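Local coordinates for protein guanidinopropionase (Pseudomonas aeruginosa, PDB 3NIQ) that catalyses the manganese-dependent hydrolysis of 3-guanidinopropanoate to beta-alanine and urea, working as a homohexamer of the arginase family, at residues L178-G190 against R202-F214. Numbering follows the deposited sequence.
Sequences LDPLRTVQIGIRG and RECGIRVIHMEEF
Arg207 leans its CG on Val184 CG2 at 3.7 Å. Its guanidinium then lies flat over Ile209, whose CG1 sits 3.5 Å off one face, toward the rim. At the guanidinium edge, in plane, Glu213 is gripped end-on: NH1 bonds OE1 and NH2 bonds OE2. Glu225 takes NE, so two carboxylates fix the group's rotation. The His210 ring brings CD2 to within 3.6 Å of Ile188 CG2. Gln185 sends its amide to the other side of the sheet from Val184, its chain extended and CG anti to the carbonyl carbon (chi1 -54°). OE1 comes to rest 3.6 Å from Val208 CG2 and also close to Ile206 CG2; buried there, it has no polar partner, while NE2 bonds His146.

The backbones form a parallel ladder. Arg207 and Ile209 each turn both N and O to the neighbouring strand, bonding Thr183 O and Gln185 N, then Gln185 O and Gly187 N, which pairs Val184 with Arg207, Gln185 with Val208 and Ile186 with Ile209. Met211 N, in the first turn of the helix after His210, hydrogen-bonds Ile188 O at 2.7 Å. At the other end, Pro180 CB touches Cys204 CB, and a water bridges Leu181 O and Gly205 O.

This beta-alpha-beta unit (183-188, 199-204, 207-210) forms one edge of the parallel sheet in the arginase-family alpha/beta fold. It reaches the metal site through Ile188, whose side chain lies about 4 Å from that of the manganese ligand Asp148. Strand 142-147 flanks 183-188 on its other edge; helix 211-230 packs on Val184 and Arg207, and helix 168-174 on Ile206.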
loop_
_atom_site.group_PDB
_atom_site.type_symbol
_atom_site.label_atom_id
_atom_site.label_comp_id
_atom_site.label_asym_id
_atom_site.label_seq_id
_atom_site.Cartn_x
_atom_site.Cartn_y
_atom_site.Cartn_z
ATOM N N LEU A 178 -28.857 -28.553 -7.473
ATOM C CA LEU A 178 -29.304 -27.250 -7.874
ATOM C C LEU A 178 -30.266 -27.415 -9.045
ATOM O O LEU A 178 -29.925 -28.038 -10.051
ATOM C CB LEU A 178 -28.113 -26.386 -8.300
ATOM C CG LEU A 178 -28.390 -25.007 -8.933
ATOM C CD1 LEU A 178 -29.125 -24.101 -7.962
ATOM C CD2 LEU A 178 -27.093 -24.344 -9.453
ATOM N N ASP A 179 -31.452 -26.835 -8.902
ATOM C CA ASP A 179 -32.468 -26.857 -9.951
ATOM C C ASP A 179 -32.187 -25.711 -10.950
ATOM O O ASP A 179 -32.395 -24.545 -10.647
ATOM C CB ASP A 179 -33.869 -26.752 -9.312
ATOM C CG ASP A 179 -35.001 -26.664 -10.346
ATOM O OD1 ASP A 179 -34.729 -26.724 -11.559
ATOM O OD2 ASP A 179 -36.161 -26.497 -9.935
ATOM N N PRO A 180 -31.730 -26.048 -12.164
ATOM C CA PRO A 180 -31.341 -24.990 -13.098
ATOM C C PRO A 180 -32.485 -24.045 -13.533
ATOM O O PRO A 180 -32.216 -22.882 -13.831
ATOM C CB PRO A 180 -30.750 -25.767 -14.292
ATOM C CG PRO A 180 -31.348 -27.099 -14.214
ATOM C CD PRO A 180 -31.570 -27.393 -12.749
ATOM N N LEU A 181 -33.737 -24.510 -13.545
ATOM C CA LEU A 181 -34.864 -23.604 -13.887
ATOM C C LEU A 181 -35.171 -22.610 -12.794
ATOM O O LEU A 181 -35.846 -21.620 -13.040
ATOM C CB LEU A 181 -36.158 -24.378 -14.203
ATOM C CG LEU A 181 -36.517 -24.484 -15.687
ATOM C CD1 LEU A 181 -35.539 -25.428 -16.384
ATOM C CD2 LEU A 181 -37.944 -24.980 -15.848
ATOM N N ARG A 182 -34.724 -22.885 -11.570
ATOM C CA ARG A 182 -34.870 -21.908 -10.518
ATOM C C ARG A 182 -33.513 -21.264 -10.186
ATOM O O ARG A 182 -33.257 -20.885 -9.056
ATOM C CB ARG A 182 -35.535 -22.532 -9.284
ATOM C CG ARG A 182 -36.971 -22.996 -9.584
ATOM C CD ARG A 182 -37.817 -23.182 -8.321
ATOM N NE ARG A 182 -37.149 -24.011 -7.335
ATOM C CZ ARG A 182 -36.581 -23.539 -6.224
ATOM N NH1 ARG A 182 -36.567 -22.221 -5.931
ATOM N NH2 ARG A 182 -36.011 -24.390 -5.413
ATOM N N THR A 183 -32.656 -21.143 -11.194
ATOM C CA THR A 183 -31.357 -20.489 -11.025
ATOM C C THR A 183 -31.285 -19.248 -11.892
ATOM O O THR A 183 -31.585 -19.273 -13.088
ATOM C CB THR A 183 -30.216 -21.462 -11.356
ATOM O OG1 THR A 183 -30.333 -22.616 -10.502
ATOM C CG2 THR A 183 -28.840 -20.808 -11.155
ATOM N N VAL A 184 -30.895 -18.149 -11.272
ATOM C CA VAL A 184 -30.712 -16.907 -12.002
ATOM C C VAL A 184 -29.356 -16.304 -11.602
ATOM O O VAL A 184 -29.019 -16.236 -10.403
ATOM C CB VAL A 184 -31.904 -15.935 -11.826
ATOM C CG1 VAL A 184 -32.167 -15.622 -10.353
ATOM C CG2 VAL A 184 -31.677 -14.613 -12.663
ATOM N N GLN A 185 -28.577 -15.926 -12.616
ATOM C CA GLN A 185 -27.220 -15.399 -12.423
ATOM C C GLN A 185 -27.187 -13.960 -12.895
ATOM O O GLN A 185 -27.666 -13.663 -13.982
ATOM C CB GLN A 185 -26.192 -16.245 -13.176
ATOM C CG GLN A 185 -26.268 -17.740 -12.817
ATOM C CD GLN A 185 -25.272 -18.552 -13.609
ATOM O OE1 GLN A 185 -25.261 -18.508 -14.840
ATOM N NE2 GLN A 185 -24.409 -19.272 -12.909
ATOM N N ILE A 186 -26.657 -13.066 -12.052
ATOM C CA ILE A 186 -26.710 -11.634 -12.304
ATOM C C ILE A 186 -25.323 -10.991 -12.259
ATOM O O ILE A 186 -24.599 -11.147 -11.263
ATOM C CB ILE A 186 -27.587 -10.920 -11.239
ATOM C CG1 ILE A 186 -28.982 -11.559 -11.152
ATOM C CG2 ILE A 186 -27.672 -9.436 -11.573
ATOM C CD1 ILE A 186 -29.842 -11.062 -10.021
ATOM N N GLY A 187 -24.964 -10.265 -13.321
ATOM C CA GLY A 187 -23.729 -9.498 -13.341
ATOM C C GLY A 187 -22.657 -10.028 -14.285
ATOM O O GLY A 187 -21.583 -9.435 -14.377
ATOM N N ILE A 188 -22.953 -11.127 -14.990
ATOM C CA ILE A 188 -22.009 -11.809 -15.858
ATOM C C ILE A 188 -21.386 -10.872 -16.898
ATOM O O ILE A 188 -22.107 -10.165 -17.597
ATOM C CB ILE A 188 -22.678 -13.012 -16.591
ATOM C CG1 ILE A 188 -23.483 -13.892 -15.613
ATOM C CG2 ILE A 188 -21.629 -13.827 -17.339
ATOM C CD1 ILE A 188 -22.661 -14.556 -14.520
ATOM N N ARG A 189 -20.055 -10.862 -16.985
ATOM C CA ARG A 189 -19.345 -9.967 -17.917
ATOM C C ARG A 189 -17.859 -10.328 -18.126
ATOM O O ARG A 189 -17.270 -11.087 -17.364
ATOM C CB ARG A 189 -19.421 -8.529 -17.412
ATOM C CG ARG A 189 -18.616 -8.332 -16.119
ATOM C CD ARG A 189 -18.759 -6.951 -15.570
ATOM N NE ARG A 189 -17.879 -6.792 -14.405
ATOM C CZ ARG A 189 -18.221 -7.147 -13.170
ATOM N NH1 ARG A 189 -19.437 -7.638 -12.927
ATOM N NH2 ARG A 189 -17.367 -6.967 -12.172
ATOM N N GLY A 190 -17.255 -9.752 -19.166
ATOM C CA GLY A 190 -15.822 -9.916 -19.400
ATOM C C GLY A 190 -15.536 -10.898 -20.507
ATOM O O GLY A 190 -16.377 -11.754 -20.805
ATOM N N ARG A 202 -27.848 -22.531 -21.650
ATOM C CA ARG A 202 -29.018 -22.657 -22.509
ATOM C C ARG A 202 -29.573 -24.073 -22.428
ATOM O O ARG A 202 -30.783 -24.276 -22.323
ATOM C CB ARG A 202 -28.676 -22.272 -23.947
ATOM C CG ARG A 202 -28.384 -20.784 -24.128
ATOM C CD ARG A 202 -28.253 -20.389 -25.598
ATOM N NE ARG A 202 -29.370 -20.882 -26.410
ATOM C CZ ARG A 202 -29.243 -21.759 -27.401
ATOM N NH1 ARG A 202 -28.040 -22.232 -27.723
ATOM N NH2 ARG A 202 -30.317 -22.157 -28.081
ATOM N N GLU A 203 -28.679 -25.054 -22.448
ATOM C CA GLU A 203 -29.085 -26.434 -22.312
ATOM C C GLU A 203 -29.835 -26.654 -20.991
ATOM O O GLU A 203 -30.818 -27.389 -20.954
ATOM C CB GLU A 203 -27.869 -27.356 -22.417
ATOM C CG GLU A 203 -27.315 -27.458 -23.852
ATOM C CD GLU A 203 -25.835 -27.855 -23.915
ATOM O OE1 GLU A 203 -25.264 -28.318 -22.890
ATOM O OE2 GLU A 203 -25.237 -27.687 -25.005
ATOM N N CYS A 204 -29.395 -25.982 -19.923
ATOM C CA CYS A 204 -29.958 -26.208 -18.592
ATOM C C CYS A 204 -31.180 -25.356 -18.280
ATOM O O CYS A 204 -31.928 -25.675 -17.371
ATOM C CB CYS A 204 -28.869 -26.005 -17.513
ATOM S SG CYS A 204 -27.696 -27.357 -17.580
ATOM N N GLY A 205 -31.367 -24.273 -19.024
ATOM C CA GLY A 205 -32.476 -23.342 -18.786
ATOM C C GLY A 205 -32.183 -22.313 -17.700
ATOM O O GLY A 205 -33.105 -21.749 -17.110
ATOM N N ILE A 206 -30.906 -22.091 -17.398
ATOM C CA ILE A 206 -30.546 -21.102 -16.380
ATOM C C ILE A 206 -30.872 -19.709 -16.901
ATOM O O ILE A 206 -30.601 -19.379 -18.062
ATOM C CB ILE A 206 -29.049 -21.187 -16.011
ATOM C CG1 ILE A 206 -28.713 -22.552 -15.408
ATOM C CG2 ILE A 206 -28.636 -20.056 -15.029
ATOM C CD1 ILE A 206 -27.200 -22.845 -15.385
ATOM N N ARG A 207 -31.468 -18.877 -16.062
ATOM C CA ARG A 207 -31.639 -17.487 -16.459
ATOM C C ARG A 207 -30.333 -16.724 -16.189
ATOM O O ARG A 207 -29.855 -16.660 -15.041
ATOM C CB ARG A 207 -32.793 -16.830 -15.712
ATOM C CG ARG A 207 -32.994 -15.333 -16.056
ATOM C CD ARG A 207 -33.561 -15.158 -17.492
ATOM N NE ARG A 207 -34.062 -13.792 -17.686
ATOM C CZ ARG A 207 -33.381 -12.814 -18.260
ATOM N NH1 ARG A 207 -32.158 -13.042 -18.739
ATOM N NH2 ARG A 207 -33.920 -11.603 -18.362
ATOM N N VAL A 208 -29.764 -16.149 -17.246
ATOM C CA VAL A 208 -28.486 -15.431 -17.131
ATOM C C VAL A 208 -28.692 -13.974 -17.440
ATOM O O VAL A 208 -29.017 -13.606 -18.571
ATOM C CB VAL A 208 -27.396 -15.999 -18.059
ATOM C CG1 VAL A 208 -26.129 -15.175 -17.929
ATOM C CG2 VAL A 208 -27.093 -17.454 -17.712
ATOM N N ILE A 209 -28.517 -13.134 -16.423
ATOM C CA ILE A 209 -28.634 -11.697 -16.633
ATOM C C ILE A 209 -27.237 -11.109 -16.655
ATOM O O ILE A 209 -26.673 -10.743 -15.614
ATOM C CB ILE A 209 -29.543 -11.036 -15.587
ATOM C CG1 ILE A 209 -30.938 -11.685 -15.657
ATOM C CG2 ILE A 209 -29.613 -9.524 -15.804
ATOM C CD1 ILE A 209 -31.900 -11.257 -14.546
ATOM N N HIS A 210 -26.670 -11.056 -17.860
ATOM C CA HIS A 210 -25.382 -10.397 -18.088
ATOM C C HIS A 210 -25.390 -8.955 -17.610
ATOM O O HIS A 210 -26.445 -8.321 -17.555
ATOM C CB HIS A 210 -25.018 -10.438 -19.579
ATOM C CG HIS A 210 -24.604 -11.798 -20.051
ATOM N ND1 HIS A 210 -25.509 -12.746 -20.460
ATOM C CD2 HIS A 210 -23.383 -12.368 -20.178
ATOM C CE1 HIS A 210 -24.869 -13.844 -20.823
ATOM N NE2 HIS A 210 -23.577 -13.643 -20.655
ATOM N N MET A 211 -24.204 -8.433 -17.296
ATOM C CA MET A 211 -24.065 -7.034 -16.877
ATOM C C MET A 211 -24.818 -6.079 -17.802
ATOM O O MET A 211 -25.490 -5.154 -17.339
ATOM C CB MET A 211 -22.585 -6.637 -16.830
ATOM C CG MET A 211 -22.363 -5.341 -16.142
ATOM S SD MET A 211 -22.668 -5.446 -14.369
ATOM C CE MET A 211 -22.790 -3.702 -14.029
ATOM N N GLU A 212 -24.704 -6.313 -19.105
ATOM C CA GLU A 212 -25.344 -5.441 -20.101
ATOM C C GLU A 212 -26.849 -5.421 -19.909
ATOM O O GLU A 212 -27.465 -4.356 -19.926
ATOM C CB GLU A 212 -25.000 -5.883 -21.531
ATOM C CG GLU A 212 -23.537 -5.683 -21.939
ATOM C CD GLU A 212 -22.546 -6.627 -21.225
ATOM O OE1 GLU A 212 -22.907 -7.786 -20.896
ATOM O OE2 GLU A 212 -21.395 -6.198 -20.998
ATOM N N GLU A 213 -27.434 -6.594 -19.681
ATOM C CA GLU A 213 -28.899 -6.697 -19.515
ATOM C C GLU A 213 -29.356 -6.140 -18.164
ATOM O O GLU A 213 -30.428 -5.528 -18.059
ATOM C CB GLU A 213 -29.387 -8.145 -19.704
ATOM C CG GLU A 213 -30.928 -8.265 -19.623
ATOM C CD GLU A 213 -31.452 -9.685 -19.784
ATOM O OE1 GLU A 213 -30.668 -10.668 -19.673
ATOM O OE2 GLU A 213 -32.662 -9.815 -20.030
ATOM N N PHE A 214 -28.520 -6.309 -17.140
ATOM C CA PHE A 214 -28.760 -5.678 -15.857
ATOM C C PHE A 214 -28.836 -4.165 -15.988
ATOM O O PHE A 214 -29.699 -3.520 -15.385
ATOM C CB PHE A 214 -27.667 -6.035 -14.847
ATOM C CG PHE A 214 -27.683 -5.167 -13.611
ATOM C CD1 PHE A 214 -28.826 -5.085 -12.825
ATOM C CD2 PHE A 214 -26.561 -4.409 -13.248
ATOM C CE1 PHE A 214 -28.866 -4.290 -11.684
ATOM C CE2 PHE A 214 -26.586 -3.608 -12.089
ATOM C CZ PHE A 214 -27.740 -3.548 -11.309
HETATM O O HOH W 1 -34.533 -20.255 -15.330
#